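Local structure of insecticidal Delta-Endotoxin Cry8Ea1 (Bacillus Thuringiensis, 3EB7) at residues P460-N465 with D474-N479; K274-F279 with P452-S457; L345-V350 with I388-K393. The protein is an insecticidal delta-endotoxin that kills larvae of the soil-dwelling pest Holotrichia parallela, probably by forming pores in gut-cell membranes as related three-domain Cry toxins do. All coordinates share one frame; numbering follows the deposited sequence.

Interactions 1 and 2 touch, with centres 11 Å apart, near the seam of the two beta-rich domains that a three-domain Cry toxin carries besides its helical bundle; interaction 3 stands apart, its centre 33 Å from that of interaction 2. Interaction 2 joins these two domains, setting the entry to strand 278-292 of the central, prism-like domain against the turn after strand 448-452. Along the chain, interaction 3 is nested inside the loop it closes and is internal to the central domain, pairing strands 340-352 and 389-394 of an antiparallel sheet. Interaction 1 follows and continues the junction within the C-terminal domain, between that same connection and strand 476-478.

Interaction 1: P460-N465 with D474-N479; sequences PKPSAN and DPISFN
Pro462 and Asp474 cross at about a right angle, with the proline CB 3.5 Å from Asp474 CB, and the same ring carbon rests against the backbone O of Pro475. The neighbouring ring carbon, Pro462 CG, meets the terminal methyl CD1 of Ile476 at 3.9 Å. Ile476 reaches this place because CG1 is anti to its own carbonyl carbon (chi1 -58°) and a further bend at chi2 (-49°) sets CD1 close to the loop backbone, 3.7 Å from Pro460 O. Its other branch, CG2, touches Pro460 CB at 4.1 Å, and one isoleucine thus serves two prolines.

Farther along, Ser463 and Ser477 both direct CB toward the opposing segment, yet their OG atoms remain 3.9 Å apart and water fills the polar role. One water accepts from Ser463 N, donates to Pro475 O and bonds to Ser477 OG at 2.6 Å. A second accepts from Ser477 N at 2.9 Å, donates to Lys461 O and also bonds to Ser463 OG. Strand 476-478 meanwhile pairs through its backbone with strand 578-588, Ile476 with Ile580 and Phe478 with Val578.

The chemistry implies a divided contact: the direct touches are mostly van der Waals, centred on Pro462 and Ile476, while Pro475 O and Ser477 N each bond to a water that also grips the 460-465 loop, and these two waters carry polar links between the segments.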
loop_
_atom_site.group_PDB
_atom_site.type_symbol
_atom_site.label_atom_id
_atom_site.label_comp_id
_atom_site.label_asym_id
_atom_site.label_seq_id
_atom_site.Cartn_x
_atom_site.Cartn_y
_atom_site.Cartn_z
ATOM N N PRO A 460 -14.183 -12.215 12.118
ATOM C CA PRO A 460 -14.194 -10.806 12.564
ATOM C C PRO A 460 -13.576 -9.818 11.537
ATOM O O PRO A 460 -12.567 -10.119 10.870
ATOM C CB PRO A 460 -13.382 -10.820 13.874
ATOM C CG PRO A 460 -13.094 -12.231 14.170
ATOM C CD PRO A 460 -13.322 -13.071 12.950
ATOM N N LYS A 461 -14.198 -8.655 11.435
ATOM C CA LYS A 461 -13.714 -7.586 10.608
ATOM C C LYS A 461 -12.722 -6.800 11.419
ATOM O O LYS A 461 -12.711 -6.929 12.653
ATOM C CB LYS A 461 -14.873 -6.688 10.189
ATOM C CG LYS A 461 -15.908 -7.367 9.312
ATOM C CD LYS A 461 -17.048 -6.390 9.138
ATOM C CE LYS A 461 -18.184 -6.941 8.300
ATOM N NZ LYS A 461 -19.308 -5.923 8.214
ATOM N N PRO A 462 -11.847 -6.004 10.742
ATOM C CA PRO A 462 -10.961 -5.091 11.478
ATOM C C PRO A 462 -11.752 -4.075 12.302
ATOM O O PRO A 462 -12.862 -3.735 11.954
ATOM C CB PRO A 462 -10.173 -4.392 10.366
ATOM C CG PRO A 462 -10.270 -5.357 9.209
ATOM C CD PRO A 462 -11.617 -5.945 9.290
ATOM N N SER A 463 -11.187 -3.615 13.404
ATOM C CA SER A 463 -11.858 -2.612 14.227
ATOM C C SER A 463 -11.509 -1.226 13.734
ATOM O O SER A 463 -10.553 -1.059 12.966
ATOM C CB SER A 463 -11.473 -2.800 15.696
ATOM O OG SER A 463 -11.840 -4.130 16.102
ATOM N N ALA A 464 -12.293 -0.235 14.138
ATOM C CA ALA A 464 -12.085 1.107 13.645
ATOM C C ALA A 464 -10.884 1.739 14.377
ATOM O O ALA A 464 -11.031 2.352 15.434
ATOM C CB ALA A 464 -13.354 1.943 13.793
ATOM N N ASN A 465 -9.697 1.519 13.817
ATOM C CA ASN A 465 -8.437 2.091 14.266
ATOM C C ASN A 465 -7.531 2.153 13.013
ATOM O O ASN A 465 -7.850 1.521 11.999
ATOM C CB ASN A 465 -7.819 1.217 15.384
ATOM C CG ASN A 465 -7.404 -0.178 14.897
ATOM O OD1 ASN A 465 -6.628 -0.320 13.946
ATOM N ND2 ASN A 465 -7.921 -1.215 15.552
ATOM N N ASP A 474 -5.122 -3.527 7.397
ATOM C CA ASP A 474 -5.724 -3.647 8.711
ATOM C C ASP A 474 -5.367 -4.928 9.496
ATOM O O ASP A 474 -5.383 -6.043 8.959
ATOM C CB ASP A 474 -7.235 -3.555 8.588
ATOM C CG ASP A 474 -7.711 -2.175 8.130
ATOM O OD1 ASP A 474 -7.067 -1.142 8.486
ATOM O OD2 ASP A 474 -8.742 -2.139 7.408
ATOM N N PRO A 475 -5.046 -4.780 10.781
ATOM C CA PRO A 475 -4.899 -5.976 11.625
ATOM C C PRO A 475 -6.307 -6.487 12.030
ATOM O O PRO A 475 -7.291 -5.761 11.847
ATOM C CB PRO A 475 -4.219 -5.417 12.870
ATOM C CG PRO A 475 -4.799 -3.971 12.985
ATOM C CD PRO A 475 -4.851 -3.512 11.528
ATOM N N ILE A 476 -6.394 -7.692 12.610
ATOM C CA ILE A 476 -7.620 -8.122 13.298
ATOM C C ILE A 476 -7.372 -7.942 14.808
ATOM O O ILE A 476 -6.313 -8.294 15.287
ATOM C CB ILE A 476 -8.075 -9.598 12.911
ATOM C CG1 ILE A 476 -8.327 -9.760 11.396
ATOM C CG2 ILE A 476 -9.335 -10.045 13.663
ATOM C CD1 ILE A 476 -9.181 -8.720 10.814
ATOM N N SER A 477 -8.344 -7.386 15.532
ATOM C CA SER A 477 -8.216 -7.055 16.975
ATOM C C SER A 477 -9.053 -7.966 17.876
ATOM O O SER A 477 -10.144 -8.358 17.497
ATOM C CB SER A 477 -8.667 -5.605 17.240
ATOM O OG SER A 477 -8.025 -4.712 16.336
ATOM N N PHE A 478 -8.558 -8.278 19.075
ATOM C CA PHE A 478 -9.367 -8.977 20.085
ATOM C C PHE A 478 -9.310 -8.237 21.408
ATOM O O PHE A 478 -8.233 -7.920 21.884
ATOM C CB PHE A 478 -8.914 -10.422 20.258
ATOM C CG PHE A 478 -8.875 -11.188 18.971
ATOM C CD1 PHE A 478 -7.732 -11.176 18.167
ATOM C CD2 PHE A 478 -9.985 -11.901 18.538
ATOM C CE1 PHE A 478 -7.713 -11.848 16.939
ATOM C CE2 PHE A 478 -9.962 -12.599 17.313
ATOM C CZ PHE A 478 -8.834 -12.569 16.515
ATOM N N ASN A 479 -10.483 -7.910 21.950
ATOM C CA ASN A 479 -10.610 -7.404 23.313
ATOM C C ASN A 479 -10.898 -8.552 24.286
ATOM O O ASN A 479 -10.900 -8.361 25.488
ATOM C CB ASN A 479 -11.715 -6.348 23.417
ATOM C CG ASN A 479 -11.341 -5.037 22.752
ATOM O OD1 ASN A 479 -12.095 -4.517 21.921
ATOM N ND2 ASN A 479 -10.191 -4.483 23.123
HETATM O O HOH W 1 -11.000 -6.764 14.673
HETATM O O HOH W 2 -8.545 -4.333 13.810
HETATM O O HOH W 3 -11.533 -4.985 19.129
HETATM O O HOH W 4 -5.920 -0.408 10.688
#

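Interaction 2: K274-F279 with P452-S457; sequences KHLFDF and PVVKAS
At the seam between the prism-like central domain and the C-terminal beta domain, the loop leading into strand 278-292 meets the 3-10 turn 453-454 through one direct backbone bond, from Phe277 N to Val454 O at 2.9 Å. The donor stands above the carbonyl plane, 36° out of it. Leu276 crowds the same oxygen, its CD2 methyl lying 3.3 Å from Val454 O while also packing on Ala456 CB at 4.1 Å. In return, Val454 CG2 rests against His275 O.

Phe277 has CG anti to its backbone N (chi1 -175°), and its ring and the Lys455 chain run alongside each other in the same direction; Lys455 CE comes within 3.9 Å of Phe277 ring atom CD2. They meet where the entry to strand 278-292 of the central domain lies against the start of the C-terminal beta domain. Beyond CE the ammonium group forms a salt bridge with Asp438 and hydrogen bonds with Asn441 and Gln237. A water extends the backbone link, donating to Phe277 O at 2.7 Å and to Ala456 O at 3.1 Å.

On the loop side, His275 ND1 donates to Leu276 O at 3.0 Å from 58° above the carbonyl plane, and His275 NE2 is bonded to Glu241. The turn itself is tied into the C-terminal domain by Val453, whose side chain packs on Ile487 and Ile583.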
loop_
_atom_site.group_PDB
_atom_site.type_symbol
_atom_site.label_atom_id
_atom_site.label_comp_id
_atom_site.label_asym_id
_atom_site.label_seq_id
_atom_site.Cartn_x
_atom_site.Cartn_y
_atom_site.Cartn_z
ATOM N N LYS A 274 -14.806 -0.801 7.707
ATOM C CA LYS A 274 -13.774 -1.822 7.810
ATOM C C LYS A 274 -14.322 -3.213 7.359
ATOM O O LYS A 274 -15.488 -3.517 7.564
ATOM C CB LYS A 274 -13.182 -1.806 9.239
ATOM C CG LYS A 274 -12.315 -0.552 9.554
ATOM C CD LYS A 274 -10.937 -0.603 8.839
ATOM C CE LYS A 274 -9.939 0.451 9.338
ATOM N NZ LYS A 274 -10.592 1.633 9.991
ATOM N N HIS A 275 -13.509 -3.992 6.647
ATOM C CA HIS A 275 -13.992 -5.233 6.005
ATOM C C HIS A 275 -12.772 -6.103 5.793
ATOM O O HIS A 275 -11.633 -5.617 5.831
ATOM C CB HIS A 275 -14.636 -4.939 4.614
ATOM C CG HIS A 275 -13.755 -4.104 3.708
ATOM N ND1 HIS A 275 -12.934 -4.658 2.746
ATOM C CD2 HIS A 275 -13.530 -2.765 3.666
ATOM C CE1 HIS A 275 -12.246 -3.695 2.148
ATOM N NE2 HIS A 275 -12.597 -2.534 2.675
ATOM N N LEU A 276 -13.012 -7.383 5.565
ATOM C CA LEU A 276 -11.963 -8.320 5.212
ATOM C C LEU A 276 -11.534 -8.063 3.780
ATOM O O LEU A 276 -12.333 -7.623 2.950
ATOM C CB LEU A 276 -12.501 -9.768 5.341
ATOM C CG LEU A 276 -12.607 -10.230 6.797
ATOM C CD1 LEU A 276 -13.704 -11.268 6.893
ATOM C CD2 LEU A 276 -11.227 -10.735 7.310
ATOM N N PHE A 277 -10.279 -8.332 3.476
ATOM C CA PHE A 277 -9.768 -8.085 2.130
ATOM C C PHE A 277 -10.691 -8.753 1.101
ATOM O O PHE A 277 -11.014 -9.915 1.233
ATOM C CB PHE A 277 -8.341 -8.622 2.025
ATOM C CG PHE A 277 -7.677 -8.308 0.709
ATOM C CD1 PHE A 277 -7.073 -7.067 0.491
ATOM C CD2 PHE A 277 -7.664 -9.243 -0.318
ATOM C CE1 PHE A 277 -6.445 -6.766 -0.724
ATOM C CE2 PHE A 277 -7.054 -8.939 -1.532
ATOM C CZ PHE A 277 -6.441 -7.678 -1.725
ATOM N N ASP A 278 -11.155 -8.022 0.098
ATOM C CA ASP A 278 -12.136 -8.612 -0.850
ATOM C C ASP A 278 -11.914 -8.270 -2.336
ATOM O O ASP A 278 -11.087 -7.442 -2.674
ATOM C CB ASP A 278 -13.589 -8.345 -0.422
ATOM C CG ASP A 278 -13.951 -6.864 -0.385
ATOM O OD1 ASP A 278 -13.146 -6.022 -0.827
ATOM O OD2 ASP A 278 -15.077 -6.530 0.073
ATOM N N PHE A 279 -12.645 -8.954 -3.198
ATOM C CA PHE A 279 -12.549 -8.763 -4.655
ATOM C C PHE A 279 -13.929 -8.545 -5.211
ATOM O O PHE A 279 -14.850 -9.269 -4.827
ATOM C CB PHE A 279 -11.925 -9.991 -5.331
ATOM C CG PHE A 279 -10.477 -10.174 -5.000
ATOM C CD1 PHE A 279 -10.084 -11.030 -3.945
ATOM C CD2 PHE A 279 -9.502 -9.466 -5.697
ATOM C CE1 PHE A 279 -8.723 -11.172 -3.619
ATOM C CE2 PHE A 279 -8.159 -9.608 -5.391
ATOM C CZ PHE A 279 -7.765 -10.449 -4.356
ATOM N N PRO A 452 -1.340 -11.627 5.632
ATOM C CA PRO A 452 -2.113 -10.769 6.517
ATOM C C PRO A 452 -3.402 -11.478 6.887
ATOM O O PRO A 452 -4.069 -12.003 6.002
ATOM C CB PRO A 452 -2.415 -9.570 5.618
ATOM C CG PRO A 452 -1.277 -9.541 4.659
ATOM C CD PRO A 452 -1.066 -10.969 4.334
ATOM N N VAL A 453 -3.776 -11.500 8.162
ATOM C CA VAL A 453 -4.971 -12.269 8.563
ATOM C C VAL A 453 -6.299 -11.662 8.065
ATOM O O VAL A 453 -7.349 -12.330 8.066
ATOM C CB VAL A 453 -5.017 -12.552 10.089
ATOM C CG1 VAL A 453 -3.859 -13.473 10.497
ATOM C CG2 VAL A 453 -5.008 -11.203 10.895
ATOM N N VAL A 454 -6.229 -10.416 7.605
ATOM C CA VAL A 454 -7.368 -9.726 7.000
ATOM C C VAL A 454 -7.770 -10.404 5.660
ATOM O O VAL A 454 -8.859 -10.172 5.141
ATOM C CB VAL A 454 -7.119 -8.180 6.930
ATOM C CG1 VAL A 454 -6.078 -7.786 5.844
ATOM C CG2 VAL A 454 -8.427 -7.410 6.789
ATOM N N LYS A 455 -6.931 -11.303 5.165
ATOM C CA LYS A 455 -7.237 -12.103 3.978
ATOM C C LYS A 455 -7.974 -13.410 4.293
ATOM O O LYS A 455 -7.871 -14.384 3.537
ATOM C CB LYS A 455 -5.949 -12.414 3.181
ATOM C CG LYS A 455 -5.084 -11.186 2.847
ATOM C CD LYS A 455 -4.042 -11.652 1.822
ATOM C CE LYS A 455 -4.559 -11.481 0.375
ATOM N NZ LYS A 455 -3.898 -12.381 -0.605
ATOM N N ALA A 456 -8.667 -13.453 5.431
ATOM C CA ALA A 456 -9.529 -14.601 5.782
ATOM C C ALA A 456 -10.814 -14.612 4.989
ATOM O O ALA A 456 -11.291 -13.565 4.506
ATOM C CB ALA A 456 -9.839 -14.596 7.241
ATOM N N SER A 457 -11.397 -15.806 4.854
ATOM C CA SER A 457 -12.621 -15.988 4.082
ATOM C C SER A 457 -13.836 -15.501 4.837
ATOM O O SER A 457 -14.913 -15.365 4.246
ATOM C CB SER A 457 -12.812 -17.473 3.740
ATOM O OG SER A 457 -13.028 -18.264 4.918
HETATM O O HOH W 5 -10.072 -12.414 1.847
#

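Interaction 3: L345-V350 with I388-K393; sequences LSTAGV and IGAQEK
Ser346 and Lys393 exchange two nearly straight backbone bonds, with Lys393 N reaching Ser346 O at 2.7 Å and 169° at the hydrogen. Ala348 and Gln391 form the next reciprocal pair, and here the backbones of strands 340-352 and 389-394 are held closely. The face carrying Ser346, Ala348 and Lys393 is packed too, covered by the loop residue Ile247, and Gln391 NE2 reaches Ile250 O.

Strand 389-394 forms an edge of a four-stranded antiparallel sheet with Greek-key order, as in the central domain of Cry toxins, and 340-352 lies next to it.

The other face, with Thr347, Ala390 and Glu392, is nearer solvent, Ala390 and Glu392 being exposed. The Glu392 chain bends at chi2 (-81°), placing CD back over the neighbouring strand, where OE2 accepts from Thr347 OG1; the modelled 2.5 Å is very short, and the exact length is doubtful. Thr347 CG2 also meets Ala390 CB, at a modelled closeness that is likewise doubtful. Pairing slackens at the end near partly exposed Gly389: Val350 N still bonds Gly389 O at 2.8 Å, but the return bond from Gly389 N to Val350 O is weak, bent to 129°.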
loop_
_atom_site.group_PDB
_atom_site.type_symbol
_atom_site.label_atom_id
_atom_site.label_comp_id
_atom_site.label_asym_id
_atom_site.label_seq_id
_atom_site.Cartn_x
_atom_site.Cartn_y
_atom_site.Cartn_z
ATOM N N LEU A 345 -11.281 4.601 -17.345
ATOM C CA LEU A 345 -11.277 5.905 -17.965
ATOM C C LEU A 345 -12.709 6.379 -17.875
ATOM O O LEU A 345 -13.581 5.763 -18.452
ATOM C CB LEU A 345 -10.777 5.777 -19.406
ATOM C CG LEU A 345 -10.330 7.034 -20.187
ATOM C CD1 LEU A 345 -11.526 7.703 -20.800
ATOM C CD2 LEU A 345 -9.565 8.075 -19.383
ATOM N N SER A 346 -12.974 7.442 -17.109
ATOM C CA SER A 346 -14.349 7.840 -16.841
ATOM C C SER A 346 -14.623 9.225 -17.363
ATOM O O SER A 346 -13.737 10.090 -17.337
ATOM C CB SER A 346 -14.673 7.825 -15.346
ATOM O OG SER A 346 -14.201 6.650 -14.694
ATOM N N THR A 347 -15.860 9.449 -17.795
ATOM C CA THR A 347 -16.274 10.760 -18.186
ATOM C C THR A 347 -17.218 11.348 -17.128
ATOM O O THR A 347 -18.372 10.954 -17.001
ATOM C CB THR A 347 -16.918 10.729 -19.596
ATOM O OG1 THR A 347 -15.971 10.202 -20.531
ATOM C CG2 THR A 347 -17.357 12.131 -20.051
ATOM N N ALA A 348 -16.712 12.299 -16.364
ATOM C CA ALA A 348 -17.534 13.051 -15.475
ATOM C C ALA A 348 -18.233 14.177 -16.281
ATOM O O ALA A 348 -17.576 15.094 -16.808
ATOM C CB ALA A 348 -16.693 13.584 -14.321
ATOM N N GLY A 349 -19.565 14.073 -16.394
ATOM C CA GLY A 349 -20.377 14.923 -17.254
ATOM C C GLY A 349 -21.049 16.026 -16.467
ATOM O O GLY A 349 -21.282 15.884 -15.245
ATOM N N VAL A 350 -21.327 17.128 -17.168
ATOM C CA VAL A 350 -22.167 18.236 -16.667
ATOM C C VAL A 350 -23.142 18.605 -17.772
ATOM O O VAL A 350 -22.723 18.869 -18.923
ATOM C CB VAL A 350 -21.386 19.569 -16.345
ATOM C CG1 VAL A 350 -22.305 20.547 -15.581
ATOM C CG2 VAL A 350 -20.140 19.314 -15.561
ATOM N N ILE A 388 -22.983 17.881 -23.774
ATOM C CA ILE A 388 -22.620 18.054 -22.383
ATOM C C ILE A 388 -21.176 18.574 -22.217
ATOM O O ILE A 388 -20.332 18.385 -23.105
ATOM C CB ILE A 388 -22.758 16.737 -21.617
ATOM C CG1 ILE A 388 -22.059 15.606 -22.395
ATOM C CG2 ILE A 388 -24.218 16.424 -21.360
ATOM C CD1 ILE A 388 -21.314 14.637 -21.533
ATOM N N GLY A 389 -20.904 19.220 -21.080
ATOM C CA GLY A 389 -19.522 19.334 -20.579
ATOM C C GLY A 389 -19.039 17.984 -20.057
ATOM O O GLY A 389 -19.813 17.187 -19.524
ATOM N N ALA A 390 -17.757 17.704 -20.203
ATOM C CA ALA A 390 -17.213 16.438 -19.745
ATOM C C ALA A 390 -15.757 16.635 -19.312
ATOM O O ALA A 390 -15.042 17.473 -19.894
ATOM C CB ALA A 390 -17.306 15.370 -20.865
ATOM N N GLN A 391 -15.323 15.841 -18.330
ATOM C CA GLN A 391 -13.905 15.682 -17.954
ATOM C C GLN A 391 -13.514 14.218 -17.965
ATOM O O GLN A 391 -14.218 13.405 -17.402
ATOM C CB GLN A 391 -13.703 16.175 -16.550
ATOM C CG GLN A 391 -12.947 17.424 -16.490
ATOM C CD GLN A 391 -13.306 18.205 -15.268
ATOM O OE1 GLN A 391 -13.174 17.719 -14.126
ATOM N NE2 GLN A 391 -13.780 19.439 -15.490
ATOM N N GLU A 392 -12.369 13.891 -18.545
ATOM C CA GLU A 392 -11.883 12.519 -18.580
ATOM C C GLU A 392 -11.049 12.256 -17.334
ATOM O O GLU A 392 -10.063 12.950 -17.099
ATOM C CB GLU A 392 -11.030 12.271 -19.837
ATOM C CG GLU A 392 -11.801 12.284 -21.168
ATOM C CD GLU A 392 -12.537 10.949 -21.478
ATOM O OE1 GLU A 392 -12.078 10.187 -22.389
ATOM O OE2 GLU A 392 -13.563 10.665 -20.815
ATOM N N LYS A 393 -11.445 11.269 -16.525
ATOM C CA LYS A 393 -10.642 10.879 -15.386
ATOM C C LYS A 393 -9.990 9.518 -15.716
ATOM O O LYS A 393 -10.655 8.558 -16.078
ATOM C CB LYS A 393 -11.457 10.848 -14.085
ATOM C CG LYS A 393 -12.514 11.933 -13.869
ATOM C CD LYS A 393 -12.007 13.369 -13.841
ATOM C CE LYS A 393 -11.258 13.745 -12.516
ATOM N NZ LYS A 393 -11.859 13.212 -11.218
HETATM O O HOH W 6 -11.576 6.437 -13.683
#